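Local coordinates for protein aminoglycoside N(6')acetyltransferase (Legionella pneumophila subsp. pneumophila, PDB 3F5B) that probably transfers an acetyl group to the 6'-amino group of aminoglycosides, as a member of the GNAT family of acyltransferases, at residues C16-N21 against H66-D71; P75-I80 against L99-L104; D126-L131 against C171-K176. All blocks are in the same frame, centred on the assembly; numbering follows the deposited sequence. Where two conformers were deposited one is given.

Contact 1. Residues C16-N21 against H66-D71; sequences CFKQMN and HWIAYD
Cys16 with Tyr70 and Lys18 with Ile68 are the hydrogen-bonded pairs of two antiparallel strands; the axes of these short strand segments approach to 4.7 Å, their N-to-C directions 153° apart. Each pair exchanges two backbone bonds. Tyr70 N lies 2.7 Å from Cys16 O. Lys18 N lies 3.1 Å from Ile68 O, and Met20 N adds a bond to His66 O just beyond the strand. Between the two pairs Phe17 faces Ala69 as a non-hydrogen-bonded pair, with Phe17 CA 3.4 Å from Ile68 O in a C-H...O contact. CG of Phe17 stands anti to the carbonyl carbon (chi1 -53°), and beyond it both CD1 and CE1 lie 3.6 Å from Ala69 CB. Helix 109-123 covers this face, its Phe119 meeting the rings of Phe17 and Trp67 edge-to-face.

Gln19 runs beside Trp67 and points the same way. Its CG sits over the indole face, 3.8 Å from the centroid of the six-membered ring, a CH-pi contact; the amide plane is turned 79° from the ring. Met20, a selenomethionine with two conformers, in the one given crosses Ile68 at about a right angle, SE 3.8 Å from Ile68 CB, a contact that is therefore less certain; both side chains pack against helix 25-31. An outermost strand joined to its sheet neighbour through intervening helices is the opening topology of the GNAT fold.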
loop_
_atom_site.group_PDB
_atom_site.type_symbol
_atom_site.label_atom_id
_atom_site.label_comp_id
_atom_site.label_asym_id
_atom_site.label_seq_id
_atom_site.Cartn_x
_atom_site.Cartn_y
_atom_site.Cartn_z
ATOM N N CYS A 16 0.866 14.014 2.045
ATOM C CA CYS A 16 -0.115 13.993 3.119
ATOM C C CYS A 16 -0.982 12.766 2.896
ATOM O O CYS A 16 -1.280 12.424 1.748
ATOM C CB CYS A 16 -0.984 15.247 3.021
ATOM S SG CYS A 16 -2.233 15.357 4.305
ATOM N N PHE A 17 -1.373 12.093 3.970
ATOM C CA PHE A 17 -2.188 10.871 3.854
ATOM C C PHE A 17 -3.395 10.976 4.794
ATOM O O PHE A 17 -3.265 11.445 5.941
ATOM C CB PHE A 17 -1.352 9.610 4.201
ATOM C CG PHE A 17 -0.064 9.505 3.420
ATOM C CD1 PHE A 17 -0.040 8.867 2.193
ATOM C CD2 PHE A 17 1.133 10.061 3.932
ATOM C CE1 PHE A 17 1.194 8.762 1.444
ATOM C CE2 PHE A 17 2.355 9.995 3.197
ATOM C CZ PHE A 17 2.385 9.365 1.944
ATOM N N LYS A 18 -4.552 10.551 4.310
ATOM C CA LYS A 18 -5.758 10.536 5.136
ATOM C C LYS A 18 -6.613 9.348 4.814
ATOM O O LYS A 18 -6.612 8.870 3.701
ATOM C CB LYS A 18 -6.619 11.823 5.029
ATOM C CG LYS A 18 -6.301 12.840 3.944
ATOM C CD LYS A 18 -5.253 13.887 4.424
ATOM C CE LYS A 18 -5.839 15.237 5.038
ATOM N NZ LYS A 18 -5.782 15.364 6.582
ATOM N N GLN A 19 -7.386 8.910 5.800
ATOM C CA GLN A 19 -8.394 7.921 5.555
ATOM C C GLN A 19 -9.406 8.518 4.597
ATOM O O GLN A 19 -9.706 9.710 4.632
ATOM C CB GLN A 19 -9.030 7.445 6.853
ATOM C CG GLN A 19 -8.041 6.584 7.629
ATOM C CD GLN A 19 -8.456 6.248 9.045
ATOM O OE1 GLN A 19 -9.603 6.435 9.440
ATOM N NE2 GLN A 19 -7.478 5.761 9.847
HETATM N N MSE A 20 -9.922 7.685 3.713
HETATM C CA MSE A 20 -10.928 8.079 2.737
HETATM C C MSE A 20 -12.205 8.574 3.393
HETATM O O MSE A 20 -12.603 8.047 4.440
HETATM C CB MSE A 20 -11.272 6.860 1.887
HETATM C CG MSE A 20 -10.156 6.423 0.975
HETATM SE SE MSE A 20 -10.195 7.533 -0.606
HETATM C CE MSE A 20 -11.951 7.002 -1.313
ATOM N N ASN A 21 -12.855 9.543 2.756
ATOM C CA ASN A 21 -14.225 9.911 3.098
ATOM C C ASN A 21 -15.093 9.844 1.849
ATOM O O ASN A 21 -14.575 9.706 0.724
ATOM C CB ASN A 21 -14.317 11.267 3.826
ATOM C CG ASN A 21 -13.893 12.442 2.967
ATOM O OD1 ASN A 21 -14.384 12.623 1.861
ATOM N ND2 ASN A 21 -12.990 13.262 3.489
ATOM N N HIS A 66 -8.811 2.284 4.297
ATOM C CA HIS A 66 -8.659 2.799 2.930
ATOM C C HIS A 66 -8.166 4.244 3.026
ATOM O O HIS A 66 -8.744 5.044 3.780
ATOM C CB HIS A 66 -9.986 2.696 2.189
ATOM C CG HIS A 66 -10.418 1.273 1.965
ATOM N ND1 HIS A 66 -10.300 0.646 0.744
ATOM C CD2 HIS A 66 -10.885 0.338 2.827
ATOM C CE1 HIS A 66 -10.720 -0.607 0.856
ATOM N NE2 HIS A 66 -11.077 -0.818 2.110
ATOM N N TRP A 67 -7.097 4.535 2.291
ATOM C CA TRP A 67 -6.373 5.795 2.381
ATOM C C TRP A 67 -6.220 6.449 1.015
ATOM O O TRP A 67 -6.289 5.784 -0.051
ATOM C CB TRP A 67 -4.935 5.588 2.915
ATOM C CG TRP A 67 -4.795 4.853 4.193
ATOM C CD1 TRP A 67 -4.778 3.491 4.368
ATOM C CD2 TRP A 67 -4.614 5.428 5.480
ATOM N NE1 TRP A 67 -4.567 3.184 5.711
ATOM C CE2 TRP A 67 -4.472 4.359 6.408
ATOM C CE3 TRP A 67 -4.543 6.754 5.952
ATOM C CZ2 TRP A 67 -4.288 4.576 7.782
ATOM C CZ3 TRP A 67 -4.329 6.961 7.315
ATOM C CH2 TRP A 67 -4.201 5.881 8.213
ATOM N N ILE A 68 -5.966 7.761 1.067
ATOM C CA ILE A 68 -5.666 8.564 -0.123
ATOM C C ILE A 68 -4.395 9.386 0.187
ATOM O O ILE A 68 -4.246 9.907 1.299
ATOM C CB ILE A 68 -6.914 9.425 -0.571
ATOM C CG1 ILE A 68 -6.666 10.221 -1.876
ATOM C CG2 ILE A 68 -7.443 10.357 0.537
ATOM C CD1 ILE A 68 -8.025 10.628 -2.542
ATOM N N ALA A 69 -3.491 9.478 -0.784
ATOM C CA ALA A 69 -2.253 10.278 -0.650
ATOM C C ALA A 69 -2.417 11.556 -1.434
ATOM O O ALA A 69 -2.919 11.517 -2.575
ATOM C CB ALA A 69 -1.069 9.496 -1.204
ATOM N N TYR A 70 -1.953 12.670 -0.854
ATOM C CA TYR A 70 -2.042 13.990 -1.461
ATOM C C TYR A 70 -0.648 14.583 -1.668
ATOM O O TYR A 70 0.234 14.379 -0.839
ATOM C CB TYR A 70 -2.820 14.950 -0.547
ATOM C CG TYR A 70 -4.308 14.807 -0.694
ATOM C CD1 TYR A 70 -4.998 13.761 -0.066
ATOM C CD2 TYR A 70 -5.021 15.689 -1.490
ATOM C CE1 TYR A 70 -6.387 13.617 -0.220
ATOM C CE2 TYR A 70 -6.395 15.560 -1.656
ATOM C CZ TYR A 70 -7.064 14.523 -1.017
ATOM O OH TYR A 70 -8.425 14.425 -1.200
ATOM N N ASP A 71 -0.482 15.317 -2.770
ATOM C CA ASP A 71 0.689 16.154 -2.981
ATOM C C ASP A 71 0.110 17.577 -2.951
ATOM O O ASP A 71 -0.489 18.023 -3.928
ATOM C CB ASP A 71 1.309 15.822 -4.335
ATOM C CG ASP A 71 2.511 16.687 -4.662
ATOM O OD1 ASP A 71 3.219 17.138 -3.723
ATOM O OD2 ASP A 71 2.740 16.897 -5.865
#

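Contact 2. Residues P75-I80 against L99-L104; sequences PFAYLI and LFICRL. With CHX (cyclohexane), chain D.
Tyr78 carries CG anti to its backbone N (chi1 167°), whereas Phe100 carries CG anti to its carbonyl carbon (chi1 -52°); with these settings the two side chains lie side by side and point the same way. They belong to the beta hairpin of strands 74-84 and 94-101 in the GNAT sheet and form an antiparallel hydrogen-bonded pair, Tyr78 N to Phe100 O measuring 2.9 Å. The ring planes are only 24° apart but slid so far that they barely overlap: the centroids are 5.7 Å apart, and the touch is made by Tyr78 CD2 against Phe100 CD2 at 3.6 Å. The Tyr78 hydroxyl finds its partner in His66 ND1. Ile80 CD1 reaches the edge of the Phe100 ring. C3 of a bound cyclohexane lies over one face of that ring, toward its rim, and C2 comes 3.6 Å from Phe100 CE1. The ligand occupies a pocket to which Leu99 also contributes.

The side chains of Ala77 and Ile101, and of Leu79 and Leu99, turn to the other face of the sheet, where helix 109-123 packs; Ala77 CB meets Ile101 CD1 at 3.9 Å. Past Ile101, where the strand ends, the pairing finishes in a shared acceptor. Phe76 O accepts from Cys102 N at 3.0 Å and, weakly, from Arg103 N, so two successive amides use one carbonyl. Arg103 CD lies against Phe76 CB and 3.3 Å from Pro75 O; the chain then bends at chi3, which places NE, and NH2 forms a salt bridge with Asp105. A water donates to Pro75 O at 2.8 Å and accepts from Arg103 NH1, lying at the edge of the guanidinium group and in its plane.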
loop_
_atom_site.group_PDB
_atom_site.type_symbol
_atom_site.label_atom_id
_atom_site.label_comp_id
_atom_site.label_asym_id
_atom_site.label_seq_id
_atom_site.Cartn_x
_atom_site.Cartn_y
_atom_site.Cartn_z
ATOM N N PRO A 75 -4.719 14.913 -4.995
ATOM C CA PRO A 75 -4.760 13.477 -4.667
ATOM C C PRO A 75 -4.182 12.646 -5.818
ATOM O O PRO A 75 -4.397 12.978 -6.981
ATOM C CB PRO A 75 -6.263 13.212 -4.468
ATOM C CG PRO A 75 -6.943 14.214 -5.488
ATOM C CD PRO A 75 -6.024 15.441 -5.460
ATOM N N PHE A 76 -3.426 11.596 -5.519
ATOM C CA PHE A 76 -2.706 10.896 -6.585
ATOM C C PHE A 76 -2.546 9.393 -6.361
ATOM O O PHE A 76 -2.152 8.689 -7.292
ATOM C CB PHE A 76 -1.328 11.551 -6.859
ATOM C CG PHE A 76 -0.289 11.273 -5.783
ATOM C CD1 PHE A 76 0.539 10.171 -5.870
ATOM C CD2 PHE A 76 -0.160 12.115 -4.681
ATOM C CE1 PHE A 76 1.503 9.879 -4.869
ATOM C CE2 PHE A 76 0.792 11.853 -3.671
ATOM C CZ PHE A 76 1.610 10.725 -3.754
ATOM N N ALA A 77 -2.805 8.899 -5.136
ATOM C CA ALA A 77 -2.662 7.467 -4.874
ATOM C C ALA A 77 -3.720 6.965 -3.918
ATOM O O ALA A 77 -4.292 7.738 -3.136
ATOM C CB ALA A 77 -1.238 7.146 -4.293
ATOM N N TYR A 78 -3.921 5.654 -3.947
ATOM C CA TYR A 78 -4.908 4.978 -3.119
ATOM C C TYR A 78 -4.183 3.802 -2.452
ATOM O O TYR A 78 -3.473 3.043 -3.117
ATOM C CB TYR A 78 -6.054 4.506 -4.001
ATOM C CG TYR A 78 -7.064 3.513 -3.419
ATOM C CD1 TYR A 78 -7.718 3.763 -2.214
ATOM C CD2 TYR A 78 -7.420 2.353 -4.136
ATOM C CE1 TYR A 78 -8.676 2.839 -1.690
ATOM C CE2 TYR A 78 -8.393 1.440 -3.636
ATOM C CZ TYR A 78 -9.002 1.694 -2.417
ATOM O OH TYR A 78 -9.935 0.809 -1.915
ATOM N N LEU A 79 -4.336 3.710 -1.131
ATOM C CA LEU A 79 -3.634 2.707 -0.332
ATOM C C LEU A 79 -4.646 2.011 0.563
ATOM O O LEU A 79 -5.668 2.605 0.995
ATOM C CB LEU A 79 -2.475 3.311 0.492
ATOM C CG LEU A 79 -1.511 4.310 -0.186
ATOM C CD1 LEU A 79 -2.102 5.752 -0.189
ATOM C CD2 LEU A 79 -0.132 4.333 0.487
ATOM N N ILE A 80 -4.350 0.748 0.841
ATOM C CA ILE A 80 -5.217 -0.145 1.605
ATOM C C ILE A 80 -4.333 -0.879 2.620
ATOM O O ILE A 80 -3.326 -1.483 2.237
ATOM C CB ILE A 80 -5.910 -1.189 0.701
ATOM C CG1 ILE A 80 -6.665 -0.507 -0.467
ATOM C CG2 ILE A 80 -6.900 -2.099 1.554
ATOM C CD1 ILE A 80 -7.404 -1.492 -1.423
ATOM N N LEU A 99 -1.048 -0.781 -2.538
ATOM C CA LEU A 99 -1.033 0.597 -3.021
ATOM C C LEU A 99 -1.179 0.702 -4.529
ATOM O O LEU A 99 -0.752 -0.199 -5.278
ATOM C CB LEU A 99 0.205 1.340 -2.518
ATOM C CG LEU A 99 1.555 0.873 -3.036
ATOM C CD1 LEU A 99 2.001 1.794 -4.172
ATOM C CD2 LEU A 99 2.630 0.862 -1.935
ATOM N N PHE A 100 -1.747 1.828 -4.944
ATOM C CA PHE A 100 -2.079 2.099 -6.314
ATOM C C PHE A 100 -1.746 3.551 -6.605
ATOM O O PHE A 100 -2.387 4.477 -6.056
ATOM C CB PHE A 100 -3.581 1.833 -6.542
ATOM C CG PHE A 100 -4.027 0.460 -6.080
ATOM C CD1 PHE A 100 -3.933 -0.645 -6.942
ATOM C CD2 PHE A 100 -4.525 0.269 -4.797
ATOM C CE1 PHE A 100 -4.315 -1.923 -6.528
ATOM C CE2 PHE A 100 -4.919 -1.015 -4.362
ATOM C CZ PHE A 100 -4.818 -2.116 -5.251
ATOM N N ILE A 101 -0.727 3.770 -7.436
ATOM C CA ILE A 101 -0.434 5.122 -7.877
ATOM C C ILE A 101 -1.328 5.375 -9.093
ATOM O O ILE A 101 -1.080 4.832 -10.170
ATOM C CB ILE A 101 1.070 5.362 -8.297
ATOM C CG1 ILE A 101 2.066 4.833 -7.274
ATOM C CG2 ILE A 101 1.307 6.867 -8.648
ATOM C CD1 ILE A 101 1.882 5.332 -5.890
ATOM N N CYS A 102 -2.321 6.233 -8.918
ATOM C CA CYS A 102 -3.409 6.346 -9.863
ATOM C C CYS A 102 -3.302 7.490 -10.860
ATOM O O CYS A 102 -4.055 7.509 -11.833
ATOM C CB CYS A 102 -4.723 6.458 -9.087
ATOM S SG CYS A 102 -4.996 4.948 -8.092
ATOM N N ARG A 103 -2.397 8.437 -10.608
ATOM C CA ARG A 103 -2.099 9.498 -11.586
ATOM C C ARG A 103 -0.823 9.129 -12.322
ATOM O O ARG A 103 0.199 8.856 -11.681
ATOM C CB ARG A 103 -1.902 10.854 -10.889
ATOM C CG ARG A 103 -3.171 11.568 -10.451
ATOM C CD ARG A 103 -2.815 12.971 -9.929
ATOM N NE ARG A 103 -2.208 13.830 -10.968
ATOM C CZ ARG A 103 -2.788 14.906 -11.483
ATOM N NH1 ARG A 103 -3.993 15.263 -11.070
ATOM N NH2 ARG A 103 -2.168 15.635 -12.396
ATOM N N LEU A 104 -0.865 9.123 -13.661
ATOM C CA LEU A 104 0.322 8.744 -14.437
ATOM C C LEU A 104 1.530 9.648 -14.195
ATOM O O LEU A 104 2.665 9.198 -14.296
ATOM C CB LEU A 104 0.033 8.663 -15.953
ATOM C CG LEU A 104 -0.814 7.469 -16.407
ATOM C CD1 LEU A 104 -1.158 7.613 -17.887
ATOM C CD2 LEU A 104 -0.101 6.158 -16.149
HETATM C C1 CHX D . -0.864 -4.507 -6.723
HETATM C C2 CHX D . -1.013 -3.157 -6.016
HETATM C C3 CHX D . -0.830 -3.291 -4.499
HETATM C C4 CHX D . 0.601 -3.713 -4.145
HETATM C C5 CHX D . 1.239 -4.623 -5.213
HETATM C C6 CHX D . 0.222 -5.392 -6.078
HETATM O O HOH W 1 -5.972 13.865 -9.056
#

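Contact 3. Residues D126-L131 against C171-K176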
loop_
_atom_site.group_PDB
_atom_site.type_symbol
_atom_site.label_atom_id
_atom_site.label_comp_id
_atom_site.label_asym_id
_atom_site.label_seq_id
_atom_site.Cartn_x
_atom_site.Cartn_y
_atom_site.Cartn_z
ATOM N N ASP A 126 4.943 3.365 14.666
ATOM C CA ASP A 126 4.844 2.497 15.846
ATOM C C ASP A 126 4.752 1.000 15.481
ATOM O O ASP A 126 4.762 0.125 16.347
ATOM C CB ASP A 126 3.530 2.879 16.520
ATOM C CG ASP A 126 2.432 3.183 15.479
ATOM O OD1 ASP A 126 2.325 2.447 14.456
ATOM O OD2 ASP A 126 1.698 4.170 15.664
ATOM N N THR A 127 4.617 0.710 14.197
ATOM C CA THR A 127 4.491 -0.657 13.720
ATOM C C THR A 127 5.884 -1.264 13.478
ATOM O O THR A 127 6.833 -0.542 13.166
ATOM C CB THR A 127 3.608 -0.639 12.452
ATOM O OG1 THR A 127 2.299 -0.207 12.822
ATOM C CG2 THR A 127 3.527 -1.999 11.782
ATOM N N LYS A 128 6.020 -2.574 13.642
ATOM C CA LYS A 128 7.329 -3.221 13.460
ATOM C C LYS A 128 7.623 -3.625 12.020
ATOM O O LYS A 128 8.729 -3.471 11.535
ATOM C CB LYS A 128 7.455 -4.449 14.371
ATOM C CG LYS A 128 8.150 -4.181 15.695
ATOM C CD LYS A 128 7.435 -3.112 16.523
ATOM C CE LYS A 128 8.440 -2.159 17.164
ATOM N NZ LYS A 128 9.074 -1.284 16.120
ATOM N N ILE A 129 6.611 -4.138 11.337
ATOM C CA ILE A 129 6.791 -4.877 10.083
ATOM C C ILE A 129 5.690 -4.469 9.126
ATOM O O ILE A 129 4.532 -4.393 9.539
ATOM C CB ILE A 129 6.684 -6.425 10.364
ATOM C CG1 ILE A 129 7.720 -6.860 11.411
ATOM C CG2 ILE A 129 6.769 -7.270 9.060
ATOM C CD1 ILE A 129 9.157 -6.723 10.932
ATOM N N VAL A 130 6.061 -4.160 7.877
ATOM C CA VAL A 130 5.101 -3.960 6.788
ATOM C C VAL A 130 5.261 -5.096 5.783
ATOM O O VAL A 130 6.379 -5.482 5.444
ATOM C CB VAL A 130 5.278 -2.587 6.023
ATOM C CG1 VAL A 130 4.239 -2.459 4.878
ATOM C CG2 VAL A 130 5.158 -1.416 6.990
ATOM N N LEU A 131 4.137 -5.621 5.309
ATOM C CA LEU A 131 4.146 -6.656 4.284
ATOM C C LEU A 131 3.481 -6.127 3.037
ATOM O O LEU A 131 2.461 -5.438 3.117
ATOM C CB LEU A 131 3.411 -7.906 4.764
ATOM C CG LEU A 131 3.934 -8.542 6.054
ATOM C CD1 LEU A 131 2.934 -9.579 6.555
ATOM C CD2 LEU A 131 5.319 -9.155 5.843
ATOM N N CYS A 171 11.305 -3.859 7.478
ATOM C CA CYS A 171 11.483 -3.566 8.896
ATOM C C CYS A 171 11.435 -2.058 9.155
ATOM O O CYS A 171 12.331 -1.321 8.742
ATOM C CB CYS A 171 12.789 -4.171 9.406
ATOM S SG CYS A 171 13.234 -3.624 11.047
ATOM N N ILE A 172 10.391 -1.616 9.849
ATOM C CA ILE A 172 10.195 -0.182 10.101
ATOM C C ILE A 172 11.385 0.439 10.848
ATOM O O ILE A 172 11.801 1.554 10.534
ATOM C CB ILE A 172 8.817 0.083 10.757
ATOM C CG1 ILE A 172 7.711 -0.435 9.804
ATOM C CG2 ILE A 172 8.629 1.555 11.186
ATOM C CD1 ILE A 172 6.276 -0.064 10.186
ATOM N N GLU A 173 11.973 -0.301 11.785
ATOM C CA GLU A 173 13.092 0.245 12.548
ATOM C C GLU A 173 14.376 0.368 11.719
ATOM O O GLU A 173 15.127 1.322 11.898
ATOM C CB GLU A 173 13.297 -0.507 13.863
ATOM C CG GLU A 173 12.187 -0.248 14.923
ATOM C CD GLU A 173 12.016 1.234 15.358
ATOM O OE1 GLU A 173 13.011 1.911 15.699
ATOM O OE2 GLU A 173 10.860 1.723 15.384
ATOM N N ASP A 174 14.597 -0.551 10.781
ATOM C CA ASP A 174 15.645 -0.370 9.775
ATOM C C ASP A 174 15.379 0.858 8.931
ATOM O O ASP A 174 16.293 1.640 8.676
ATOM C CB ASP A 174 15.739 -1.565 8.839
ATOM C CG ASP A 174 16.429 -2.741 9.465
ATOM O OD1 ASP A 174 17.254 -2.545 10.382
ATOM O OD2 ASP A 174 16.143 -3.882 9.043
ATOM N N LEU A 175 14.132 1.013 8.488
ATOM C CA LEU A 175 13.743 2.180 7.703
ATOM C C LEU A 175 14.147 3.468 8.418
ATOM O O LEU A 175 14.785 4.327 7.822
ATOM C CB LEU A 175 12.242 2.190 7.385
ATOM C CG LEU A 175 11.701 3.495 6.757
ATOM C CD1 LEU A 175 12.479 3.881 5.493
ATOM C CD2 LEU A 175 10.185 3.447 6.457
ATOM N N LYS A 176 13.776 3.589 9.693
ATOM C CA LYS A 176 14.122 4.773 10.489
ATOM C C LYS A 176 15.633 4.999 10.613
ATOM O O LYS A 176 16.135 6.095 10.359
ATOM C CB LYS A 176 13.494 4.679 11.883
ATOM C CG LYS A 176 11.961 4.678 11.869
ATOM C CD LYS A 176 11.431 4.691 13.287
ATOM C CE LYS A 176 9.935 4.471 13.326
ATOM N NZ LYS A 176 9.445 4.416 14.738
HETATM O O HOH W 2 8.487 0.918 14.596
HETATM O O HOH W 3 10.973 -2.702 12.893
#
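Ile172, the first residue of helix 172-178, meets the chain at Thr127 and Lys128 with every carbon of its side chain. CB lies 3.2 Å from Thr127 O, and CG2 branches past the same oxygen. CG1, anti to the carbonyl carbon (chi1 -59°), lies near both Thr127 O and Lys128 O. The tip, CD1, is tightly placed: 3.1 Å from Thr127 O, 3.5 Å from Thr127 CB and 3.6 Å from Val130 CG2, the Val130 side chain crossing at about a right angle. Ile120 of helix 109-123 also touches Ile172.

Lys128 O takes the Ile172 N-H at 3.0 Å, the donor 36° out of the carbonyl plane, and also accepts from a water that receives Glu173 N. Two amides of the helix's first turn are tied, one directly and one through solvent, to a single carbonyl. Beside this packing Lys128 NZ and Glu173 OE2 form a long salt bridge of 3.6 Å, and a water that accepts from Lys128 NZ lies by OE2. Lys176 NZ makes a shorter, hydrogen-bonded salt bridge to the same oxygen at 3.1 Å. One carboxylate oxygen serves two ammonium groups, which probably stabilises its ionised form and offsets their mutual repulsion.

In the fold
Contacts 1 and 2 are successive pairings across one sheet, their centres 9 Å apart, and strands 65-71 and 74-84 join them directly: Trp67 N lies 2.7 Å from Leu79 O. Contact 3 lies farther across the sheet, its centre about 20 Å from that of contact 1 and 21 Å from that of contact 2, and it touches neither. Strand 129-132 of contact 3 is nevertheless the parallel neighbour of strand 94-101. The cyclohexane site draws on both strands, with Leu99 and Phe100 from contact 2 and Ile132 just beyond contact 3, consistent with the acyl-CoA cleft of GNAT relatives; the Val130 side chain stays about 10 Å from the ligand.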